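Local coordinates for endoglucanase (PDB 6VC5), which probably hydrolyses internal beta-1,4-glucosidic linkages in cellulose and related beta-glucans, as a member of glycosyl hydrolase family 8, at residues A[86-94]-A[137-145]; A[185-196]-A[240-251]. All coordinates share one frame; numbering follows the deposited sequence.

Contact 1: residues A[86-94]-A[137-145]; sequences KNNATDGDL and LLPGAVGFL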
loop_
_atom_site.group_PDB
_atom_site.type_symbol
_atom_site.label_atom_id
_atom_site.label_comp_id
_atom_site.label_asym_id
_atom_site.label_seq_id
_atom_site.Cartn_x
_atom_site.Cartn_y
_atom_site.Cartn_z
ATOM N N LYS A 86 10.087 14.009 10.134
ATOM C CA LYS A 86 10.495 12.639 10.422
ATOM C C LYS A 86 9.326 11.670 10.530
ATOM O O LYS A 86 9.555 10.475 10.753
ATOM C CB LYS A 86 11.332 12.582 11.705
ATOM C CG LYS A 86 12.566 13.487 11.692
ATOM C CD LYS A 86 13.489 13.194 10.520
ATOM C CE LYS A 86 14.775 14.003 10.644
ATOM N NZ LYS A 86 15.652 13.871 9.445
ATOM N N ASN A 87 8.086 12.140 10.381
ATOM C CA ASN A 87 6.940 11.239 10.437
ATOM C C ASN A 87 7.075 10.150 9.372
ATOM O O ASN A 87 7.580 10.389 8.270
ATOM C CB ASN A 87 5.652 12.041 10.221
ATOM C CG ASN A 87 4.420 11.325 10.731
ATOM O OD1 ASN A 87 4.513 10.406 11.537
ATOM N ND2 ASN A 87 3.250 11.762 10.276
ATOM N N ASN A 88 6.626 8.948 9.705
ATOM C CA ASN A 88 6.664 7.818 8.792
ATOM C C ASN A 88 5.280 7.564 8.208
ATOM O O ASN A 88 4.263 8.100 8.673
ATOM C CB ASN A 88 7.147 6.570 9.530
ATOM C CG ASN A 88 6.144 6.101 10.551
ATOM O OD1 ASN A 88 5.823 6.832 11.497
ATOM N ND2 ASN A 88 5.615 4.887 10.353
ATOM N N ALA A 89 5.256 6.753 7.156
ATOM C CA ALA A 89 4.025 6.230 6.578
ATOM C C ALA A 89 4.144 4.715 6.600
ATOM O O ALA A 89 5.024 4.145 5.944
ATOM C CB ALA A 89 3.797 6.735 5.150
ATOM N N THR A 90 3.256 4.065 7.349
ATOM C CA THR A 90 3.420 2.641 7.604
ATOM C C THR A 90 3.351 1.806 6.326
ATOM O O THR A 90 3.992 0.752 6.247
ATOM C CB THR A 90 2.377 2.224 8.636
ATOM O OG1 THR A 90 2.608 2.964 9.842
ATOM C CG2 THR A 90 2.478 0.737 8.963
ATOM N N ASP A 91 2.612 2.254 5.305
ATOM C CA ASP A 91 2.586 1.475 4.074
ATOM C C ASP A 91 3.939 1.505 3.373
ATOM O O ASP A 91 4.377 0.487 2.832
ATOM C CB ASP A 91 1.416 1.877 3.166
ATOM C CG ASP A 91 1.547 3.270 2.573
ATOM O OD1 ASP A 91 2.156 4.162 3.200
ATOM O OD2 ASP A 91 0.976 3.471 1.473
ATOM N N GLY A 92 4.626 2.650 3.403
ATOM C CA GLY A 92 5.984 2.689 2.880
ATOM C C GLY A 92 6.922 1.762 3.630
ATOM O O GLY A 92 7.685 1.001 3.023
ATOM N N ASP A 93 6.864 1.798 4.965
ATOM C CA ASP A 93 7.678 0.890 5.774
ATOM C C ASP A 93 7.431 -0.570 5.385
ATOM O O ASP A 93 8.378 -1.350 5.193
ATOM C CB ASP A 93 7.373 1.096 7.264
ATOM C CG ASP A 93 7.526 2.555 7.730
ATOM O OD1 ASP A 93 8.420 3.278 7.241
ATOM O OD2 ASP A 93 6.759 2.974 8.629
ATOM N N LEU A 94 6.156 -0.955 5.235
ATOM C CA LEU A 94 5.815 -2.352 4.956
ATOM C C LEU A 94 6.167 -2.762 3.528
ATOM O O LEU A 94 6.515 -3.925 3.289
ATOM C CB LEU A 94 4.321 -2.573 5.206
ATOM C CG LEU A 94 3.925 -2.612 6.678
ATOM C CD1 LEU A 94 2.410 -2.668 6.791
ATOM C CD2 LEU A 94 4.570 -3.775 7.434
ATOM N N LEU A 137 -3.078 -1.373 13.389
ATOM C CA LEU A 137 -1.883 -0.868 12.725
ATOM C C LEU A 137 -2.054 0.627 12.462
ATOM O O LEU A 137 -2.916 1.027 11.671
ATOM C CB LEU A 137 -1.709 -1.617 11.406
ATOM C CG LEU A 137 -0.398 -1.373 10.670
ATOM C CD1 LEU A 137 0.744 -2.048 11.418
ATOM C CD2 LEU A 137 -0.511 -1.907 9.244
ATOM N N LEU A 138 -1.221 1.459 13.122
ATOM C CA LEU A 138 -1.291 2.908 12.955
ATOM C C LEU A 138 -0.670 3.326 11.620
ATOM O O LEU A 138 0.306 2.720 11.168
ATOM C CB LEU A 138 -0.522 3.592 14.080
ATOM C CG LEU A 138 -0.980 3.272 15.494
ATOM C CD1 LEU A 138 -0.041 3.889 16.526
ATOM C CD2 LEU A 138 -2.404 3.790 15.658
ATOM N N PRO A 139 -1.213 4.363 10.971
ATOM C CA PRO A 139 -0.659 4.802 9.677
ATOM C C PRO A 139 0.634 5.581 9.789
ATOM O O PRO A 139 1.299 5.777 8.764
ATOM C CB PRO A 139 -1.757 5.709 9.089
ATOM C CG PRO A 139 -2.904 5.651 10.025
ATOM C CD PRO A 139 -2.470 5.053 11.313
ATOM N N GLY A 140 0.995 6.042 10.979
ATOM C CA GLY A 140 2.199 6.841 11.172
ATOM C C GLY A 140 2.292 7.265 12.626
ATOM O O GLY A 140 1.344 7.129 13.406
ATOM N N ALA A 141 3.450 7.824 12.976
ATOM C CA ALA A 141 3.711 8.168 14.371
ATOM C C ALA A 141 3.001 9.433 14.835
ATOM O O ALA A 141 2.685 9.552 16.027
ATOM C CB ALA A 141 5.215 8.336 14.602
ATOM N N VAL A 142 2.754 10.390 13.946
ATOM C CA VAL A 142 2.234 11.693 14.343
ATOM C C VAL A 142 0.985 12.006 13.530
ATOM O O VAL A 142 0.985 11.849 12.302
ATOM C CB VAL A 142 3.298 12.795 14.156
ATOM C CG1 VAL A 142 2.709 14.176 14.413
ATOM C CG2 VAL A 142 4.481 12.545 15.073
ATOM N N GLY A 143 -0.070 12.439 14.218
ATOM C CA GLY A 143 -1.255 12.977 13.572
ATOM C C GLY A 143 -2.415 12.018 13.407
ATOM O O GLY A 143 -3.420 12.394 12.790
ATOM N N PHE A 144 -2.326 10.806 13.957
ATOM C CA PHE A 144 -3.367 9.795 13.791
ATOM C C PHE A 144 -3.914 9.244 15.098
ATOM O O PHE A 144 -4.900 8.504 15.069
ATOM C CB PHE A 144 -2.847 8.627 12.945
ATOM C CG PHE A 144 -2.297 9.058 11.627
ATOM C CD1 PHE A 144 -3.154 9.423 10.604
ATOM C CD2 PHE A 144 -0.931 9.121 11.413
ATOM C CE1 PHE A 144 -2.666 9.823 9.371
ATOM C CE2 PHE A 144 -0.432 9.519 10.185
ATOM C CZ PHE A 144 -1.307 9.871 9.165
ATOM N N LEU A 145 -3.321 9.571 16.235
ATOM C CA LEU A 145 -3.752 9.007 17.508
ATOM C C LEU A 145 -3.878 10.128 18.523
ATOM O O LEU A 145 -2.911 10.857 18.772
ATOM C CB LEU A 145 -2.754 7.955 18.001
ATOM C CG LEU A 145 -3.064 7.251 19.323
ATOM C CD1 LEU A 145 -4.350 6.440 19.209
ATOM C CD2 LEU A 145 -1.898 6.360 19.716
#
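Asn87 and Asn88 bind the backbone at Ala141 and Val142 through their side-chain amides. Asn87 takes Val142 N on OD1 at 3.0 Å, with the donor about 40° above the carbonyl plane. Its ND2 returns a weak bond to Val142 O, so the amide spans both polar atoms of one residue. Asn87 has CG anti to its N (chi1 -160°), which carries the amide over to the loop. Asn88 OD1 accepts from Ala141 N at 3.0 Å. At the other end of this amide, Asn88 ND2 gives a bond to Asp93 OD2 (2.8 Å), close to the amide plane. Bonds at both ends fix the flip of the Asn88 amide. Asp93 OD1 in turn accepts from Phe71 N.

Thr90 makes two further polar links. Its OG1 donates to Leu138 O at 2.7 Å. Its backbone N donates to Pro139 O at 3.0 Å, so the loop supplies an acceptor to the first turn of helix 90-106.

The apolar part is small. Thr90 CG2 lies 4.0 Å from Leu137 CG, and Leu94 CD1 meets Leu137 CD2 tip to tip at 3.9 Å. Val123 of helix 110-126 also packs on Leu137.

The loop after strand 134-137 is thus bound to the start of a helix. Ala89 to Asp93 read Ala-Thr-Asp-Gly-Asp, which fits the opening of the family 8 sequence signature.

Contact 2: residues A[185-196]-A[240-251]; sequences IAKGRFGEWKLP and LLADFSRFWNHY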
loop_
_atom_site.group_PDB
_atom_site.type_symbol
_atom_site.label_atom_id
_atom_site.label_comp_id
_atom_site.label_asym_id
_atom_site.label_seq_id
_atom_site.Cartn_x
_atom_site.Cartn_y
_atom_site.Cartn_z
ATOM N N ILE A 185 -11.917 -4.271 8.686
ATOM C CA ILE A 185 -12.326 -4.008 7.304
ATOM C C ILE A 185 -13.763 -4.452 7.068
ATOM O O ILE A 185 -14.535 -3.765 6.393
ATOM C CB ILE A 185 -11.351 -4.658 6.307
ATOM C CG1 ILE A 185 -10.004 -3.935 6.338
ATOM C CG2 ILE A 185 -11.936 -4.638 4.902
ATOM C CD1 ILE A 185 -8.892 -4.691 5.625
ATOM N N ALA A 186 -14.143 -5.612 7.602
ATOM C CA ALA A 186 -15.516 -6.077 7.440
ATOM C C ALA A 186 -16.512 -5.091 8.039
ATOM O O ALA A 186 -17.556 -4.811 7.436
ATOM C CB ALA A 186 -15.677 -7.458 8.077
ATOM N N LYS A 187 -16.186 -4.522 9.205
ATOM C CA LYS A 187 -17.129 -3.655 9.904
ATOM C C LYS A 187 -17.079 -2.212 9.417
ATOM O O LYS A 187 -18.115 -1.534 9.383
ATOM C CB LYS A 187 -16.878 -3.688 11.409
ATOM C CG LYS A 187 -17.949 -2.941 12.169
ATOM C CD LYS A 187 -17.600 -2.775 13.613
ATOM C CE LYS A 187 -18.853 -2.507 14.428
ATOM N NZ LYS A 187 -19.739 -1.511 13.753
ATOM N N GLY A 188 -15.897 -1.719 9.067
ATOM C CA GLY A 188 -15.719 -0.324 8.704
ATOM C C GLY A 188 -16.045 -0.055 7.251
ATOM O O GLY A 188 -15.187 0.395 6.487
ATOM N N ARG A 189 -17.282 -0.341 6.859
ATOM C CA ARG A 189 -17.730 -0.099 5.493
ATOM C C ARG A 189 -19.003 0.726 5.523
ATOM O O ARG A 189 -19.814 0.603 6.444
ATOM C CB ARG A 189 -17.918 -1.414 4.722
ATOM C CG ARG A 189 -16.593 -2.134 4.512
ATOM C CD ARG A 189 -16.732 -3.379 3.668
ATOM N NE ARG A 189 -17.576 -4.387 4.316
ATOM C CZ ARG A 189 -18.573 -5.026 3.707
ATOM N NH1 ARG A 189 -18.855 -4.760 2.442
ATOM N NH2 ARG A 189 -19.293 -5.935 4.358
ATOM N N PHE A 190 -19.161 1.584 4.519
ATOM C CA PHE A 190 -20.124 2.672 4.624
ATOM C C PHE A 190 -20.847 2.882 3.304
ATOM O O PHE A 190 -20.325 2.590 2.222
ATOM C CB PHE A 190 -19.430 3.989 5.025
ATOM C CG PHE A 190 -18.729 3.918 6.348
ATOM C CD1 PHE A 190 -19.388 4.267 7.521
ATOM C CD2 PHE A 190 -17.423 3.464 6.427
ATOM C CE1 PHE A 190 -18.734 4.170 8.745
ATOM C CE2 PHE A 190 -16.770 3.369 7.628
ATOM C CZ PHE A 190 -17.428 3.715 8.798
ATOM N N GLY A 191 -22.044 3.447 3.409
ATOM C CA GLY A 191 -22.732 3.916 2.226
ATOM C C GLY A 191 -23.471 2.802 1.525
ATOM O O GLY A 191 -23.448 1.634 1.929
ATOM N N GLU A 192 -24.139 3.193 0.431
ATOM C CA GLU A 192 -24.972 2.268 -0.328
ATOM C C GLU A 192 -24.177 1.133 -0.969
ATOM O O GLU A 192 -24.761 0.089 -1.280
ATOM C CB GLU A 192 -25.757 3.023 -1.401
ATOM C CG GLU A 192 -24.876 3.711 -2.443
ATOM C CD GLU A 192 -25.562 4.920 -3.064
ATOM O OE1 GLU A 192 -25.552 6.005 -2.441
ATOM O OE2 GLU A 192 -26.116 4.779 -4.173
ATOM N N TRP A 193 -22.874 1.307 -1.191
ATOM C CA TRP A 193 -22.040 0.269 -1.782
ATOM C C TRP A 193 -21.251 -0.522 -0.749
ATOM O O TRP A 193 -20.552 -1.478 -1.119
ATOM C CB TRP A 193 -21.071 0.887 -2.792
ATOM C CG TRP A 193 -21.766 1.662 -3.849
ATOM C CD1 TRP A 193 -21.751 3.017 -4.025
ATOM C CD2 TRP A 193 -22.589 1.123 -4.887
ATOM N NE1 TRP A 193 -22.516 3.354 -5.127
ATOM C CE2 TRP A 193 -23.036 2.207 -5.672
ATOM C CE3 TRP A 193 -22.977 -0.176 -5.237
ATOM C CZ2 TRP A 193 -23.878 2.035 -6.778
ATOM C CZ3 TRP A 193 -23.808 -0.349 -6.352
ATOM C CH2 TRP A 193 -24.245 0.753 -7.104
ATOM N N LYS A 194 -21.327 -0.139 0.526
ATOM C CA LYS A 194 -20.655 -0.845 1.612
ATOM C C LYS A 194 -19.152 -0.937 1.351
ATOM O O LYS A 194 -18.555 -2.014 1.344
ATOM C CB LYS A 194 -21.278 -2.222 1.858
ATOM C CG LYS A 194 -22.772 -2.174 2.122
ATOM C CD LYS A 194 -23.461 -3.456 1.680
ATOM C CE LYS A 194 -23.596 -4.425 2.839
ATOM N NZ LYS A 194 -24.963 -5.010 2.911
ATOM N N LEU A 195 -18.541 0.240 1.137
ATOM C CA LEU A 195 -17.135 0.351 0.775
ATOM C C LEU A 195 -16.306 0.834 1.961
ATOM O O LEU A 195 -16.788 1.595 2.809
ATOM C CB LEU A 195 -16.971 1.365 -0.369
ATOM C CG LEU A 195 -17.550 0.923 -1.720
ATOM C CD1 LEU A 195 -17.736 2.109 -2.643
ATOM C CD2 LEU A 195 -16.658 -0.138 -2.393
ATOM N N PRO A 196 -15.036 0.446 2.018
ATOM C CA PRO A 196 -14.153 0.997 3.045
ATOM C C PRO A 196 -13.782 2.423 2.714
ATOM O O PRO A 196 -13.671 2.792 1.522
ATOM C CB PRO A 196 -12.925 0.073 2.984
ATOM C CG PRO A 196 -12.876 -0.346 1.516
ATOM C CD PRO A 196 -14.331 -0.460 1.090
ATOM N N LEU A 240 -17.484 -9.992 0.731
ATOM C CA LEU A 240 -16.822 -8.774 0.272
ATOM C C LEU A 240 -16.592 -8.789 -1.234
ATOM O O LEU A 240 -16.717 -7.751 -1.891
ATOM C CB LEU A 240 -15.497 -8.578 1.006
ATOM C CG LEU A 240 -15.488 -7.578 2.163
ATOM C CD1 LEU A 240 -16.085 -8.205 3.415
ATOM C CD2 LEU A 240 -14.067 -7.093 2.419
ATOM N N LEU A 241 -16.222 -9.939 -1.793
ATOM C CA LEU A 241 -16.051 -10.027 -3.238
ATOM C C LEU A 241 -17.353 -9.695 -3.960
ATOM O O LEU A 241 -17.343 -9.001 -4.985
ATOM C CB LEU A 241 -15.533 -11.410 -3.638
ATOM C CG LEU A 241 -15.500 -11.703 -5.141
ATOM C CD1 LEU A 241 -14.596 -10.730 -5.865
ATOM C CD2 LEU A 241 -15.058 -13.128 -5.419
ATOM N N ALA A 242 -18.485 -10.162 -3.430
ATOM C CA ALA A 242 -19.767 -9.874 -4.063
ATOM C C ALA A 242 -20.088 -8.389 -4.000
ATOM O O ALA A 242 -20.601 -7.818 -4.973
ATOM C CB ALA A 242 -20.871 -10.701 -3.403
ATOM N N ASP A 243 -19.785 -7.745 -2.870
ATOM C CA ASP A 243 -20.026 -6.312 -2.730
ATOM C C ASP A 243 -19.148 -5.495 -3.679
ATOM O O ASP A 243 -19.631 -4.571 -4.341
ATOM C CB ASP A 243 -19.824 -5.868 -1.279
ATOM C CG ASP A 243 -20.937 -6.347 -0.356
ATOM O OD1 ASP A 243 -22.021 -6.710 -0.868
ATOM O OD2 ASP A 243 -20.732 -6.354 0.880
ATOM N N PHE A 244 -17.853 -5.811 -3.763
ATOM C CA PHE A 244 -17.014 -5.086 -4.713
ATOM C C PHE A 244 -17.466 -5.341 -6.149
ATOM O O PHE A 244 -17.474 -4.424 -6.975
ATOM C CB PHE A 244 -15.535 -5.461 -4.532
ATOM C CG PHE A 244 -14.861 -4.795 -3.358
ATOM C CD1 PHE A 244 -14.610 -3.426 -3.357
ATOM C CD2 PHE A 244 -14.463 -5.542 -2.259
ATOM C CE1 PHE A 244 -13.983 -2.825 -2.272
ATOM C CE2 PHE A 244 -13.830 -4.947 -1.172
ATOM C CZ PHE A 244 -13.591 -3.587 -1.178
ATOM N N SER A 245 -17.848 -6.583 -6.463
ATOM C CA SER A 245 -18.285 -6.908 -7.819
ATOM C C SER A 245 -19.518 -6.104 -8.211
ATOM O O SER A 245 -19.604 -5.598 -9.337
ATOM C CB SER A 245 -18.570 -8.407 -7.934
ATOM O OG SER A 245 -17.392 -9.174 -7.735
ATOM N N ARG A 246 -20.475 -5.959 -7.288
ATOM C CA ARG A 246 -21.675 -5.183 -7.582
ATOM C C ARG A 246 -21.326 -3.734 -7.874
ATOM O O ARG A 246 -21.925 -3.103 -8.756
ATOM C CB ARG A 246 -22.639 -5.251 -6.397
ATOM C CG ARG A 246 -23.920 -5.978 -6.716
ATOM C CD ARG A 246 -24.873 -5.955 -5.538
ATOM N NE ARG A 246 -24.256 -6.466 -4.318
ATOM C CZ ARG A 246 -23.971 -7.747 -4.100
ATOM N NH1 ARG A 246 -23.420 -8.122 -2.951
ATOM N NH2 ARG A 246 -24.242 -8.654 -5.026
ATOM N N PHE A 247 -20.347 -3.200 -7.145
ATOM C CA PHE A 247 -19.902 -1.828 -7.346
ATOM C C PHE A 247 -19.236 -1.650 -8.713
ATOM O O PHE A 247 -19.619 -0.765 -9.489
ATOM C CB PHE A 247 -18.958 -1.441 -6.200
ATOM C CG PHE A 247 -18.337 -0.086 -6.351
ATOM C CD1 PHE A 247 -19.114 1.060 -6.261
ATOM C CD2 PHE A 247 -16.976 0.044 -6.563
ATOM C CE1 PHE A 247 -18.548 2.310 -6.397
ATOM C CE2 PHE A 247 -16.402 1.295 -6.704
ATOM C CZ PHE A 247 -17.186 2.425 -6.619
ATOM N N TRP A 248 -18.237 -2.483 -9.035
ATOM C CA TRP A 248 -17.557 -2.311 -10.315
ATOM C C TRP A 248 -18.534 -2.434 -11.474
ATOM O O TRP A 248 -18.459 -1.674 -12.445
ATOM C CB TRP A 248 -16.474 -3.364 -10.534
ATOM C CG TRP A 248 -15.490 -3.632 -9.446
ATOM C CD1 TRP A 248 -15.140 -4.867 -8.973
ATOM C CD2 TRP A 248 -14.647 -2.690 -8.768
ATOM N NE1 TRP A 248 -14.168 -4.748 -8.018
ATOM C CE2 TRP A 248 -13.843 -3.427 -7.872
ATOM C CE3 TRP A 248 -14.507 -1.300 -8.814
ATOM C CZ2 TRP A 248 -12.912 -2.821 -7.023
ATOM C CZ3 TRP A 248 -13.575 -0.696 -7.970
ATOM C CH2 TRP A 248 -12.796 -1.458 -7.087
ATOM N N ASN A 249 -19.422 -3.422 -11.415
ATOM C CA ASN A 249 -20.300 -3.700 -12.542
ATOM C C ASN A 249 -21.431 -2.688 -12.688
ATOM O O ASN A 249 -21.968 -2.542 -13.795
ATOM C CB ASN A 249 -20.819 -5.130 -12.435
ATOM C CG ASN A 249 -19.746 -6.144 -12.773
ATOM O OD1 ASN A 249 -19.170 -6.104 -13.857
ATOM N ND2 ASN A 249 -19.461 -7.049 -11.842
ATOM N N HIS A 250 -21.785 -1.970 -11.621
ATOM C CA HIS A 250 -22.768 -0.898 -11.752
ATOM C C HIS A 250 -22.257 0.217 -12.648
ATOM O O HIS A 250 -23.020 0.792 -13.438
ATOM C CB HIS A 250 -23.120 -0.301 -10.391
ATOM C CG HIS A 250 -24.139 0.795 -10.471
ATOM N ND1 HIS A 250 -25.484 0.553 -10.656
ATOM C CD2 HIS A 250 -24.007 2.140 -10.383
ATOM C CE1 HIS A 250 -26.136 1.703 -10.683
ATOM N NE2 HIS A 250 -25.263 2.681 -10.522
ATOM N N TYR A 251 -20.974 0.557 -12.518
ATOM C CA TYR A 251 -20.399 1.644 -13.298
ATOM C C TYR A 251 -19.805 1.168 -14.613
ATOM O O TYR A 251 -19.889 1.889 -15.618
ATOM C CB TYR A 251 -19.368 2.407 -12.457
ATOM C CG TYR A 251 -20.050 3.281 -11.426
ATOM C CD1 TYR A 251 -20.757 4.410 -11.822
ATOM C CD2 TYR A 251 -20.016 2.960 -10.072
ATOM C CE1 TYR A 251 -21.400 5.208 -10.905
ATOM C CE2 TYR A 251 -20.662 3.759 -9.139
ATOM C CZ TYR A 251 -21.350 4.881 -9.569
ATOM O OH TYR A 251 -21.995 5.684 -8.658
HETATM O O HOH W 1 -21.521 -2.860 -3.329
#
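Trp193 lies against the helix side chains Phe247 and His250. Its CB is 4.0 Å from Phe247 CD1. Trp193 CG lies anti to the carbonyl carbon (chi1 -56°), which sets it 3.6 Å from Phe247 CD1 and sends the indole toward His250. The edge of Phe247 points at the face of the five-membered ring in a T-shaped pair, planes at 63°. Glu192 CG covers the opposite face of the indole. Farther out, Trp193 CZ2 comes 3.6 Å from His250 CD2. Trp193 CH2 sits over the face of the His250 ring, 3.4 Å from His250 CG. Leu195 CD1 makes a CH-pi contact with the face of Phe247.

Arg189 adds a polar clamp. Arg189 NH1 forms a nearly straight salt bridge to Asp243 OD2 (2.9 Å) and also bonds Lys194 O; NE bonds Ala186 O. Leu240 CD1 covers one guanidinium face. A leucine in place of Arg189 would probably leave Asp243 OD2 without this salt bridge and the carbonyls of Ala186 and Lys194 without these donors. Asp243 OD1 pairs with Arg246 NH1 at 2.9 Å. A water links Trp193 O and Asp243 O. Asp243 is flanked by two arginines, which is likely to favour its charged form.

From the N terminus, contact 1 comes first. It closes a loop from 86-94 to 137-145 that takes in helices 90-106 and 110-126 and the strands 128-131 and 134-137. The chain then passes through strand 149-152 and helices 159-169 and 172-187. Contact 2 opens at the end of helix 172-187. It closes on helix 238-251, after three short strands and helix 225-232. The two loops follow in series and neither nest nor cross. The centres of contact 1 and contact 2 are about 26 Å apart, and the nearest atoms of contact 1 and contact 2 about 10 Å apart. Contact 1 ties a loop to a helix start; contact 2 ties a helix end and the turn after it to a later helix.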